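Local atomic coordinates of putative lipase (Bacteroides thetaiotaomicron VPI-5482, PDB entry 3BZW), a protein that probably hydrolyses ester bonds as a member of the GDSL (SGNH) hydrolase family, perhaps acting on lysophospholipids. Residues A[30-35]-A[75-80]; A[69-74]-A[98-103]; A[105-110]-A[142-147]; A[165-170]-A[201-206]. All coordinates share one frame; numbering follows the deposited sequence.

Contacts 1 and 4 are buried and tie helices 74-85 and 195-210 to strands 28-33 and 162-166 of the same parallel sheet, but by different means: contact 1 relies on a side-chain amide gripping backbone, contact 4 on apolar packing alone. Contacts 2 and 3 are only partly buried, where loops meet helices 98-102 and 143-157, and both depend on polar side chains that bind backbone or charge. Contacts 1 and 2 share the acetate, at the probable active site, whereas contact 3 reaches outward to a sulfate and another subunit. Arg-146 joins contact 3 to contact 2, and Tyr-143 packs on Ile-202 of contact 4.

Contact 1 of 4, residues A[30-35]-A[75-80]; sequences GYIGDS and PRQAEK. With ACT (acetate ion), chain G.
Gln-77 presents its whole side-chain amide to the backbone of Gly-33. OE1 accepts from Gly-33 N at 3.0 Å, in the carbonyl plane and on a lone pair. NE2 donates to Gly-33 O at 3.1 Å, almost straight at 172° and nearly in its own amide plane. The chain is extended beyond CG, chi2 -176°, which carries CD away from the helix toward the strand. A second acceptor, Asp-73 OD2, also takes a bond from NE2, so both ends of the amide are engaged and its flip state is fixed.

Glycine suits position 33 because at its backbone angles a beta carbon would be jammed against the carbonyl oxygen of Ile-32. Ile-32 itself runs past Gln-77 in the opposite direction. Its CG2 comes within 3.1 Å of Gln-77 OE1, while its CD1 lies 4.2 Å from Ala-78 CB, where a small residue lets the helix sit close. Strand and helix run antiparallel, 161° between directions, as in alpha/beta sandwiches.

An alanine at Gln-77 would probably leave the N-H and C=O of Gly-33 without these buried mates and open a gap beside Ile-32 CG2.

Gly-33, Asp-34 and Ser-35 form the GDS of the family signature, whose serine is the nucleophile in relatives. Ser-35 N donates to acetate OXT at 3.1 Å, consistent with an oxyanion hole. One amide thus meets both the N-H and the C=O of Gly-33, giving partners to two buried polar backbone atoms right beside Asp-34 and Ser-35.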
# COMPACT_ATOMS: atom_id res chain seq x y z
N GLY A 30 22.05 -34.26 -19.42
CA GLY A 30 23.11 -33.34 -19.78
C GLY A 30 23.14 -32.24 -18.73
O GLY A 30 22.10 -31.67 -18.42
N TYR A 31 24.32 -31.95 -18.18
CA TYR A 31 24.43 -30.91 -17.17
C TYR A 31 25.22 -29.71 -17.69
O TYR A 31 26.43 -29.78 -17.90
CB TYR A 31 25.10 -31.46 -15.91
CG TYR A 31 24.33 -32.59 -15.24
CD1 TYR A 31 24.51 -33.92 -15.63
CD2 TYR A 31 23.44 -32.33 -14.20
CE1 TYR A 31 23.83 -34.96 -15.00
CE2 TYR A 31 22.75 -33.35 -13.57
CZ TYR A 31 22.94 -34.67 -13.96
OH TYR A 31 22.27 -35.68 -13.31
N ILE A 32 24.51 -28.60 -17.87
CA ILE A 32 25.11 -27.37 -18.38
C ILE A 32 25.31 -26.36 -17.25
O ILE A 32 24.42 -26.19 -16.41
CB ILE A 32 24.19 -26.76 -19.47
CG1 ILE A 32 24.16 -27.70 -20.68
CG2 ILE A 32 24.66 -25.36 -19.86
CD1 ILE A 32 23.21 -27.28 -21.78
N GLY A 33 26.47 -25.71 -17.21
CA GLY A 33 26.71 -24.74 -16.16
C GLY A 33 28.12 -24.20 -15.99
O GLY A 33 28.86 -24.02 -16.97
N ASP A 34 28.50 -23.94 -14.74
CA ASP A 34 29.81 -23.38 -14.42
C ASP A 34 30.65 -24.28 -13.52
O ASP A 34 30.52 -25.50 -13.55
CB ASP A 34 29.66 -21.99 -13.79
CG ASP A 34 28.66 -21.97 -12.64
OD1 ASP A 34 28.63 -22.93 -11.84
OD2 ASP A 34 27.90 -20.99 -12.53
N SER A 35 31.51 -23.67 -12.71
CA SER A 35 32.39 -24.44 -11.83
C SER A 35 31.68 -25.33 -10.82
O SER A 35 32.20 -26.38 -10.43
CB SER A 35 33.35 -23.50 -11.09
OG SER A 35 34.21 -24.22 -10.23
N PRO A 75 24.55 -21.84 -25.30
CA PRO A 75 24.39 -22.40 -26.64
C PRO A 75 25.55 -23.34 -27.01
O PRO A 75 25.33 -24.42 -27.57
CB PRO A 75 24.35 -21.16 -27.53
CG PRO A 75 23.64 -20.17 -26.65
CD PRO A 75 24.34 -20.38 -25.32
N ARG A 76 26.78 -22.92 -26.71
CA ARG A 76 27.95 -23.73 -27.03
C ARG A 76 27.92 -25.07 -26.30
O ARG A 76 28.24 -26.11 -26.87
CB ARG A 76 29.24 -23.00 -26.65
CG ARG A 76 30.51 -23.78 -27.01
CD ARG A 76 31.73 -23.20 -26.31
NE ARG A 76 31.72 -23.49 -24.87
CZ ARG A 76 31.99 -24.68 -24.35
NH1 ARG A 76 32.30 -25.70 -25.13
NH2 ARG A 76 31.93 -24.85 -23.03
N GLN A 77 27.55 -25.04 -25.02
CA GLN A 77 27.48 -26.27 -24.25
C GLN A 77 26.35 -27.16 -24.77
O GLN A 77 26.49 -28.38 -24.84
CB GLN A 77 27.29 -25.97 -22.76
CG GLN A 77 28.57 -25.47 -22.07
CD GLN A 77 28.38 -25.28 -20.57
OE1 GLN A 77 27.69 -26.05 -19.91
NE2 GLN A 77 29.03 -24.25 -20.01
N ALA A 78 25.23 -26.55 -25.15
CA ALA A 78 24.09 -27.30 -25.66
C ALA A 78 24.47 -27.94 -27.00
O ALA A 78 24.11 -29.08 -27.28
CB ALA A 78 22.89 -26.39 -25.84
N GLU A 79 25.19 -27.19 -27.82
CA GLU A 79 25.62 -27.67 -29.13
C GLU A 79 26.58 -28.85 -28.99
O GLU A 79 26.51 -29.81 -29.75
CB GLU A 79 26.30 -26.54 -29.91
CG GLU A 79 25.33 -25.58 -30.59
CD GLU A 79 25.98 -24.25 -30.93
OE1 GLU A 79 27.18 -24.24 -31.28
OE2 GLU A 79 25.28 -23.22 -30.85
N LYS A 80 27.48 -28.77 -28.02
CA LYS A 80 28.45 -29.84 -27.81
C LYS A 80 27.73 -31.08 -27.31
O LYS A 80 28.06 -32.20 -27.70
CB LYS A 80 29.53 -29.40 -26.81
CG LYS A 80 30.78 -30.27 -26.87
CD LYS A 80 31.88 -29.75 -25.96
CE LYS A 80 33.13 -30.61 -26.10
NZ LYS A 80 34.19 -30.25 -25.12
C ACT G . 32.21 -20.45 -11.00
O ACT G . 33.24 -20.19 -10.40
OXT ACT G . 32.27 -20.75 -12.19
CH3 ACT G . 30.89 -20.43 -10.29

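Contact 2 of 4, residues A[69-74]-A[98-103]; sequences RQWDDV and TNDYNS. With ACT (acetate ion), chain G.
Gln-70 lays its CG against Asn-99 CB, 3.6 Å away, and the two side chains cross at about a right angle. The Gln-70 chain is extended beyond CG, chi2 159°, and its amide lies near Ser-103, while OE1 bonds to Arg-146 of helix 143-157.

Asn-99 ND2 gives one hydrogen to Arg-69 O at 2.8 Å and the other to acetate OXT at 2.8 Å, the latter nearly straight at 175°. An asparagine suits this place because one planar NH2 can bind a loop carbonyl and still offer a hydrogen to the site. The acetate, probably from the crystallisation liquor, also bonds to Gly-68 N and His-242 NE2 and may mimic a bound oxyanion, as in SGNH hydrolases. A water reinforces the join, donating to Arg-69 O and accepting from Asn-99 N.

Asp-100 holds the loop two residues further on, at Trp-71. Its OD2 receives Trp-71 N at 2.8 Å through the syn lone pair and also lies at the edge of the indole ring, while OD1 makes a salt bridge with Arg-146. Within the loop, Arg-69 NH1 pairs with Asp-73 OD2 at 3.0 Å.

Segment 69-74, which runs into helix 74-85, is thereby clasped against helix 98-102, and the Trp-71 ring reaches inward to Ile-147 of helix 143-157 and Ile-202 of helix 195-210.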
# COMPACT_ATOMS: atom_id res chain seq x y z
N ARG A 69 32.20 -20.00 -16.57
CA ARG A 69 31.30 -19.71 -17.68
C ARG A 69 30.02 -18.99 -17.25
O ARG A 69 29.57 -19.10 -16.10
CB ARG A 69 30.95 -21.00 -18.44
CG ARG A 69 32.17 -21.63 -19.11
CD ARG A 69 32.82 -20.65 -20.08
NE ARG A 69 34.17 -21.06 -20.49
CZ ARG A 69 34.44 -21.99 -21.40
NH1 ARG A 69 33.45 -22.62 -22.02
NH2 ARG A 69 35.70 -22.28 -21.69
N GLN A 70 29.46 -18.24 -18.19
CA GLN A 70 28.25 -17.45 -17.96
C GLN A 70 27.13 -17.91 -18.89
O GLN A 70 27.32 -18.81 -19.71
CB GLN A 70 28.57 -15.97 -18.19
CG GLN A 70 29.64 -15.43 -17.25
CD GLN A 70 30.30 -14.18 -17.78
OE1 GLN A 70 29.65 -13.29 -18.31
NE2 GLN A 70 31.62 -14.10 -17.62
N TRP A 71 25.96 -17.28 -18.77
CA TRP A 71 24.83 -17.67 -19.61
C TRP A 71 25.09 -17.53 -21.11
O TRP A 71 24.35 -18.10 -21.92
CB TRP A 71 23.57 -16.87 -19.24
CG TRP A 71 22.58 -17.69 -18.47
CD1 TRP A 71 22.52 -17.86 -17.11
CD2 TRP A 71 21.54 -18.51 -19.01
NE1 TRP A 71 21.51 -18.73 -16.78
CE2 TRP A 71 20.89 -19.15 -17.92
CE3 TRP A 71 21.08 -18.77 -20.31
CZ2 TRP A 71 19.81 -20.03 -18.10
CZ3 TRP A 71 20.02 -19.65 -20.49
CH2 TRP A 71 19.39 -20.26 -19.39
N ASP A 72 26.14 -16.81 -21.50
CA ASP A 72 26.44 -16.66 -22.92
C ASP A 72 27.07 -17.93 -23.49
O ASP A 72 27.19 -18.08 -24.71
CB ASP A 72 27.36 -15.45 -23.17
CG ASP A 72 28.72 -15.60 -22.50
OD1 ASP A 72 28.83 -16.30 -21.47
OD2 ASP A 72 29.69 -15.00 -23.01
N ASP A 73 27.44 -18.85 -22.61
CA ASP A 73 28.07 -20.10 -23.01
C ASP A 73 27.07 -21.26 -23.10
O ASP A 73 27.45 -22.38 -23.45
CB ASP A 73 29.20 -20.45 -22.03
CG ASP A 73 30.16 -21.49 -22.59
OD1 ASP A 73 30.64 -21.31 -23.73
OD2 ASP A 73 30.46 -22.48 -21.87
N VAL A 74 25.80 -21.00 -22.80
CA VAL A 74 24.78 -22.05 -22.85
C VAL A 74 24.61 -22.67 -24.24
O VAL A 74 24.52 -23.89 -24.37
CB VAL A 74 23.43 -21.53 -22.32
CG1 VAL A 74 22.31 -22.55 -22.60
CG2 VAL A 74 23.53 -21.29 -20.81
N THR A 98 25.50 -17.36 -11.83
CA THR A 98 26.24 -16.71 -10.76
C THR A 98 27.44 -15.92 -11.29
O THR A 98 27.82 -14.89 -10.72
CB THR A 98 26.68 -17.74 -9.68
OG1 THR A 98 26.81 -17.07 -8.42
CG2 THR A 98 28.01 -18.38 -10.05
N ASN A 99 28.02 -16.37 -12.40
CA ASN A 99 29.16 -15.66 -12.97
C ASN A 99 28.73 -14.40 -13.74
O ASN A 99 29.51 -13.47 -13.90
CB ASN A 99 29.98 -16.59 -13.87
CG ASN A 99 30.76 -17.63 -13.08
OD1 ASN A 99 31.35 -17.31 -12.04
ND2 ASN A 99 30.78 -18.87 -13.56
N ASP A 100 27.49 -14.38 -14.23
CA ASP A 100 26.99 -13.20 -14.92
C ASP A 100 26.91 -12.09 -13.87
O ASP A 100 27.22 -10.93 -14.13
CB ASP A 100 25.61 -13.46 -15.52
CG ASP A 100 25.66 -14.42 -16.70
OD1 ASP A 100 25.63 -13.94 -17.86
OD2 ASP A 100 25.75 -15.64 -16.47
N TYR A 101 26.50 -12.47 -12.66
CA TYR A 101 26.42 -11.51 -11.57
C TYR A 101 27.81 -10.99 -11.24
O TYR A 101 28.05 -9.78 -11.22
CB TYR A 101 25.82 -12.15 -10.31
CG TYR A 101 26.17 -11.42 -9.03
CD1 TYR A 101 25.57 -10.20 -8.70
CD2 TYR A 101 27.15 -11.92 -8.17
CE1 TYR A 101 25.95 -9.49 -7.54
CE2 TYR A 101 27.53 -11.23 -7.03
CZ TYR A 101 26.93 -10.02 -6.72
OH TYR A 101 27.34 -9.36 -5.59
N ASN A 102 28.74 -11.91 -11.01
CA ASN A 102 30.10 -11.54 -10.66
C ASN A 102 30.79 -10.70 -11.74
O ASN A 102 31.59 -9.81 -11.43
CB ASN A 102 30.94 -12.79 -10.38
CG ASN A 102 32.36 -12.45 -9.95
OD1 ASN A 102 33.33 -12.93 -10.54
ND2 ASN A 102 32.48 -11.63 -8.92
N SER A 103 30.47 -10.97 -13.00
CA SER A 103 31.09 -10.25 -14.11
C SER A 103 30.35 -8.98 -14.52
O SER A 103 30.61 -8.40 -15.58
CB SER A 103 31.25 -11.18 -15.30
OG SER A 103 32.10 -12.27 -14.96
C ACT G . 32.21 -20.45 -11.00
O ACT G . 33.24 -20.19 -10.40
OXT ACT G . 32.27 -20.75 -12.19
CH3 ACT G . 30.89 -20.43 -10.29
O HOH W 1 27.42 -18.89 -14.11

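Contact 3 of 4, residues A[105-110]-A[142-147]; sequences VPIGEW and TYRGRI. With SO4 (sulfate ion), chain L.
Trp-110 meets Ile-147 at the inner side of this contact, with Ile-147 CG2 at the ring edge, 4.0 Å from Trp-110 CZ3. Close by, Ile-107 and Tyr-143 lie side by side, pointing the same way, with Ile-107 CD1 4.0 Å from Tyr-143 CD2. Val-105 places CG1 over the face of the Arg-146 guanidinium, whose NH1 bonds to Gln-70 OE1 and Asp-100 OD1.

Further out, Arg-144 crosses the Trp-110 ring. Its CG sits over the centre of the six-membered ring, 3.6 Å from the centroid and 9° off the normal, a CH-pi contact. The chain is extended from CG to NE, which carries NE across the indole to the five-membered ring; the guanidinium lies between Trp-110 CD1 on one face and Ile-107 CG2 on the other.

Backbone bonds knit the loop to the first turn of helix 143-157: Tyr-143 N donates to Pro-106 O at 2.7 Å and Arg-144 N to Ile-107 O. Thr-142 is the N-cap, its OG1 accepting from Gly-145 N at 3.0 Å. Gly-108 has positive phi, and a beta carbon there would collide with Thr-142 CB.

At the outer edge Arg-144 NH1 reaches Gly-108 O at 2.8 Å, and NH1 and NH2 hold a sulfate, probably a crystallisation ion, that also bonds Thr-130 of the third subunit. Glu-109 OE1 makes a long salt bridge to NH1 and accepts from Gln-117 of that subunit.

Arginine suits the site because its aliphatic shaft packs on the indole while its head serves Gly-108 O and pairs distantly with Glu-109; the loop carbonyls meanwhile take up amides that the first helical turn cannot satisfy internally.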
# COMPACT_ATOMS: atom_id res chain seq x y z
N VAL A 105 27.29 -8.35 -15.67
CA VAL A 105 26.57 -8.38 -16.94
C VAL A 105 25.26 -7.63 -16.75
O VAL A 105 24.42 -8.04 -15.94
CB VAL A 105 26.25 -9.84 -17.38
CG1 VAL A 105 25.42 -9.83 -18.66
CG2 VAL A 105 27.53 -10.64 -17.57
N PRO A 106 25.04 -6.53 -17.49
CA PRO A 106 23.80 -5.78 -17.34
C PRO A 106 22.58 -6.67 -17.56
O PRO A 106 22.58 -7.53 -18.45
CB PRO A 106 23.92 -4.69 -18.41
CG PRO A 106 25.40 -4.47 -18.49
CD PRO A 106 25.93 -5.89 -18.47
N ILE A 107 21.55 -6.48 -16.75
CA ILE A 107 20.33 -7.28 -16.84
C ILE A 107 19.64 -7.09 -18.19
O ILE A 107 19.22 -8.07 -18.83
CB ILE A 107 19.35 -6.91 -15.70
CG1 ILE A 107 19.94 -7.34 -14.36
CG2 ILE A 107 17.99 -7.57 -15.93
CD1 ILE A 107 20.11 -8.84 -14.19
N GLY A 108 19.53 -5.84 -18.63
CA GLY A 108 18.92 -5.56 -19.92
C GLY A 108 17.40 -5.62 -19.96
O GLY A 108 16.73 -5.34 -18.97
N GLU A 109 16.87 -5.99 -21.13
CA GLU A 109 15.43 -6.06 -21.35
C GLU A 109 15.06 -7.36 -22.07
O GLU A 109 15.84 -7.88 -22.86
CB GLU A 109 14.98 -4.87 -22.20
CG GLU A 109 15.40 -3.50 -21.69
CD GLU A 109 14.61 -3.04 -20.47
OE1 GLU A 109 13.61 -3.71 -20.12
OE2 GLU A 109 14.99 -2.01 -19.88
N TRP A 110 13.85 -7.86 -21.82
CA TRP A 110 13.39 -9.09 -22.45
C TRP A 110 12.98 -8.91 -23.91
O TRP A 110 13.33 -9.72 -24.77
CB TRP A 110 12.19 -9.67 -21.69
CG TRP A 110 12.47 -10.17 -20.30
CD1 TRP A 110 12.00 -9.65 -19.13
CD2 TRP A 110 13.24 -11.32 -19.94
NE1 TRP A 110 12.42 -10.42 -18.07
CE2 TRP A 110 13.18 -11.45 -18.54
CE3 TRP A 110 13.97 -12.27 -20.68
CZ2 TRP A 110 13.82 -12.49 -17.85
CZ3 TRP A 110 14.61 -13.30 -19.99
CH2 TRP A 110 14.53 -13.40 -18.59
N THR A 142 23.54 -8.49 -22.73
CA THR A 142 22.79 -8.45 -21.48
C THR A 142 22.40 -9.83 -20.98
O THR A 142 22.42 -10.81 -21.73
CB THR A 142 21.50 -7.62 -21.65
OG1 THR A 142 20.57 -8.34 -22.46
CG2 THR A 142 21.82 -6.28 -22.31
N TYR A 143 22.05 -9.91 -19.70
CA TYR A 143 21.67 -11.17 -19.07
C TYR A 143 20.36 -11.70 -19.65
O TYR A 143 20.27 -12.88 -20.00
CB TYR A 143 21.53 -10.96 -17.56
CG TYR A 143 21.40 -12.23 -16.76
CD1 TYR A 143 22.42 -13.19 -16.76
CD2 TYR A 143 20.29 -12.46 -15.95
CE1 TYR A 143 22.33 -14.34 -15.98
CE2 TYR A 143 20.18 -13.60 -15.17
CZ TYR A 143 21.21 -14.54 -15.19
OH TYR A 143 21.13 -15.65 -14.38
N ARG A 144 19.35 -10.84 -19.74
CA ARG A 144 18.06 -11.25 -20.29
C ARG A 144 18.25 -11.65 -21.75
O ARG A 144 17.61 -12.59 -22.24
CB ARG A 144 17.04 -10.12 -20.17
CG ARG A 144 16.48 -9.97 -18.76
CD ARG A 144 15.73 -8.66 -18.57
NE ARG A 144 15.01 -8.63 -17.30
CZ ARG A 144 14.48 -7.54 -16.77
NH1 ARG A 144 14.60 -6.37 -17.39
NH2 ARG A 144 13.82 -7.61 -15.62
N GLY A 145 19.14 -10.94 -22.44
CA GLY A 145 19.41 -11.25 -23.83
C GLY A 145 20.04 -12.63 -23.95
O GLY A 145 19.72 -13.39 -24.86
N ARG A 146 20.95 -12.94 -23.03
CA ARG A 146 21.63 -14.23 -23.03
C ARG A 146 20.65 -15.37 -22.74
O ARG A 146 20.78 -16.47 -23.28
CB ARG A 146 22.75 -14.24 -22.00
CG ARG A 146 23.89 -13.29 -22.33
CD ARG A 146 24.95 -13.31 -21.24
NE ARG A 146 26.10 -12.49 -21.61
CZ ARG A 146 27.26 -12.49 -20.95
NH1 ARG A 146 27.41 -13.28 -19.89
NH2 ARG A 146 28.25 -11.71 -21.35
N ILE A 147 19.69 -15.11 -21.86
CA ILE A 147 18.70 -16.13 -21.53
C ILE A 147 17.81 -16.37 -22.74
O ILE A 147 17.46 -17.51 -23.05
CB ILE A 147 17.85 -15.70 -20.30
CG1 ILE A 147 18.74 -15.69 -19.05
CG2 ILE A 147 16.69 -16.67 -20.10
CD1 ILE A 147 18.05 -15.16 -17.80
S SO4 L . 12.22 -4.44 -15.06
O1 SO4 L . 12.01 -3.57 -13.88
O2 SO4 L . 12.05 -5.85 -14.64
O3 SO4 L . 11.23 -4.12 -16.10
O4 SO4 L . 13.58 -4.24 -15.59
O HOH W 2 18.40 -7.07 -23.43

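Contact 4 of 4, residues A[165-170]-A[201-206]; sequences LLTPLH and AIKEAG
Ile-202 of helix 195-210 packs against Leu-165, Thr-167 and Pro-168, at and just beyond the end of strand 162-166, in the beta-alpha-beta crossover that leads to the parallel strand 213-214 of this alpha/beta sandwich. From the backbone outward, CB lies 4.1 Å from Thr-167 CG2. The branch methyl CG2 sits between two partners, 3.9 Å from Thr-167 CG2 and 4.0 Å from Leu-165 CB. With chi2 at 173° the long branch stretches away, and its CD1 meets the Pro-168 ring tip to tip.

A beta-branched residue suits this spot because its two arms reach different residues of the turning chain. Threonine suits position 167 in a similar way: its methyl packs on Ile-202 and on Lys-203 CG, 3.7 Å away, while OG1 bonds to Asp-215, whose carboxylate also pairs with the Lys-203 amine.

An alanine at Ile-202 would probably open a gap beside Leu-165 and Thr-167 and leave the Pro-168 ring without its apolar cover here. One turn on, Ala-205 CB lies 4.4 Å from Leu-165 CD1. Tightest of all is the approach of Ile-202 CD1 to Pro-168 CD, 3.4 Å, shorter than usual for two carbons.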
# COMPACT_ATOMS: atom_id res chain seq x y z
N LEU A 165 15.58 -25.41 -15.76
CA LEU A 165 16.52 -24.38 -15.33
C LEU A 165 16.62 -24.37 -13.80
O LEU A 165 15.62 -24.54 -13.11
CB LEU A 165 16.07 -22.99 -15.79
CG LEU A 165 15.76 -22.79 -17.27
CD1 LEU A 165 15.45 -21.32 -17.51
CD2 LEU A 165 16.96 -23.23 -18.10
N LEU A 166 17.83 -24.16 -13.29
CA LEU A 166 18.05 -24.09 -11.85
C LEU A 166 18.57 -22.69 -11.54
O LEU A 166 19.47 -22.19 -12.22
CB LEU A 166 19.08 -25.13 -11.40
CG LEU A 166 18.85 -26.60 -11.76
CD1 LEU A 166 19.98 -27.43 -11.15
CD2 LEU A 166 17.51 -27.06 -11.24
N THR A 167 18.02 -22.06 -10.51
CA THR A 167 18.47 -20.73 -10.12
C THR A 167 19.79 -20.83 -9.37
O THR A 167 20.06 -21.82 -8.68
CB THR A 167 17.44 -20.00 -9.23
OG1 THR A 167 17.05 -20.85 -8.14
CG2 THR A 167 16.20 -19.62 -10.04
N PRO A 168 20.64 -19.80 -9.49
CA PRO A 168 21.95 -19.74 -8.82
C PRO A 168 21.81 -19.82 -7.30
O PRO A 168 20.81 -19.37 -6.73
CB PRO A 168 22.51 -18.40 -9.28
CG PRO A 168 21.86 -18.20 -10.63
CD PRO A 168 20.44 -18.64 -10.36
N LEU A 169 22.82 -20.38 -6.64
CA LEU A 169 22.82 -20.51 -5.18
C LEU A 169 23.25 -19.22 -4.50
O LEU A 169 23.91 -18.39 -5.11
CB LEU A 169 23.79 -21.62 -4.76
CG LEU A 169 23.62 -23.01 -5.37
CD1 LEU A 169 24.74 -23.92 -4.90
CD2 LEU A 169 22.26 -23.56 -4.99
N HIS A 170 22.86 -19.06 -3.24
CA HIS A 170 23.28 -17.89 -2.47
C HIS A 170 24.80 -18.00 -2.45
O HIS A 170 25.35 -19.10 -2.53
CB HIS A 170 22.70 -17.92 -1.05
CG HIS A 170 21.32 -17.33 -0.95
ND1 HIS A 170 20.20 -18.01 -1.37
CD2 HIS A 170 20.90 -16.11 -0.54
CE1 HIS A 170 19.14 -17.23 -1.22
NE2 HIS A 170 19.54 -16.07 -0.72
N ALA A 201 15.55 -13.25 -12.84
CA ALA A 201 15.42 -13.31 -14.30
C ALA A 201 15.20 -14.76 -14.75
O ALA A 201 14.45 -15.02 -15.68
CB ALA A 201 16.66 -12.74 -14.96
N ILE A 202 15.88 -15.69 -14.09
CA ILE A 202 15.72 -17.09 -14.45
C ILE A 202 14.31 -17.55 -14.08
O ILE A 202 13.63 -18.20 -14.88
CB ILE A 202 16.78 -17.96 -13.74
CG1 ILE A 202 18.17 -17.63 -14.29
CG2 ILE A 202 16.48 -19.44 -13.97
CD1 ILE A 202 19.31 -18.30 -13.54
N LYS A 203 13.85 -17.18 -12.89
CA LYS A 203 12.51 -17.57 -12.46
C LYS A 203 11.46 -17.04 -13.44
O LYS A 203 10.51 -17.74 -13.79
CB LYS A 203 12.21 -17.04 -11.06
CG LYS A 203 13.14 -17.60 -9.99
CD LYS A 203 12.74 -17.15 -8.58
CE LYS A 203 11.41 -17.76 -8.16
NZ LYS A 203 11.11 -17.49 -6.73
N GLU A 204 11.63 -15.79 -13.86
CA GLU A 204 10.70 -15.16 -14.80
C GLU A 204 10.70 -15.82 -16.17
O GLU A 204 9.68 -15.83 -16.86
CB GLU A 204 11.05 -13.68 -14.95
CG GLU A 204 10.67 -12.84 -13.75
CD GLU A 204 11.49 -11.57 -13.64
OE1 GLU A 204 11.88 -11.02 -14.68
OE2 GLU A 204 11.73 -11.12 -12.50
N ALA A 205 11.84 -16.37 -16.56
CA ALA A 205 11.95 -17.03 -17.86
C ALA A 205 10.99 -18.22 -17.98
O ALA A 205 10.61 -18.60 -19.08
CB ALA A 205 13.39 -17.48 -18.10
N GLY A 206 10.61 -18.80 -16.84
CA GLY A 206 9.70 -19.93 -16.86
C GLY A 206 8.44 -19.64 -17.67
O GLY A 206 8.07 -20.42 -18.55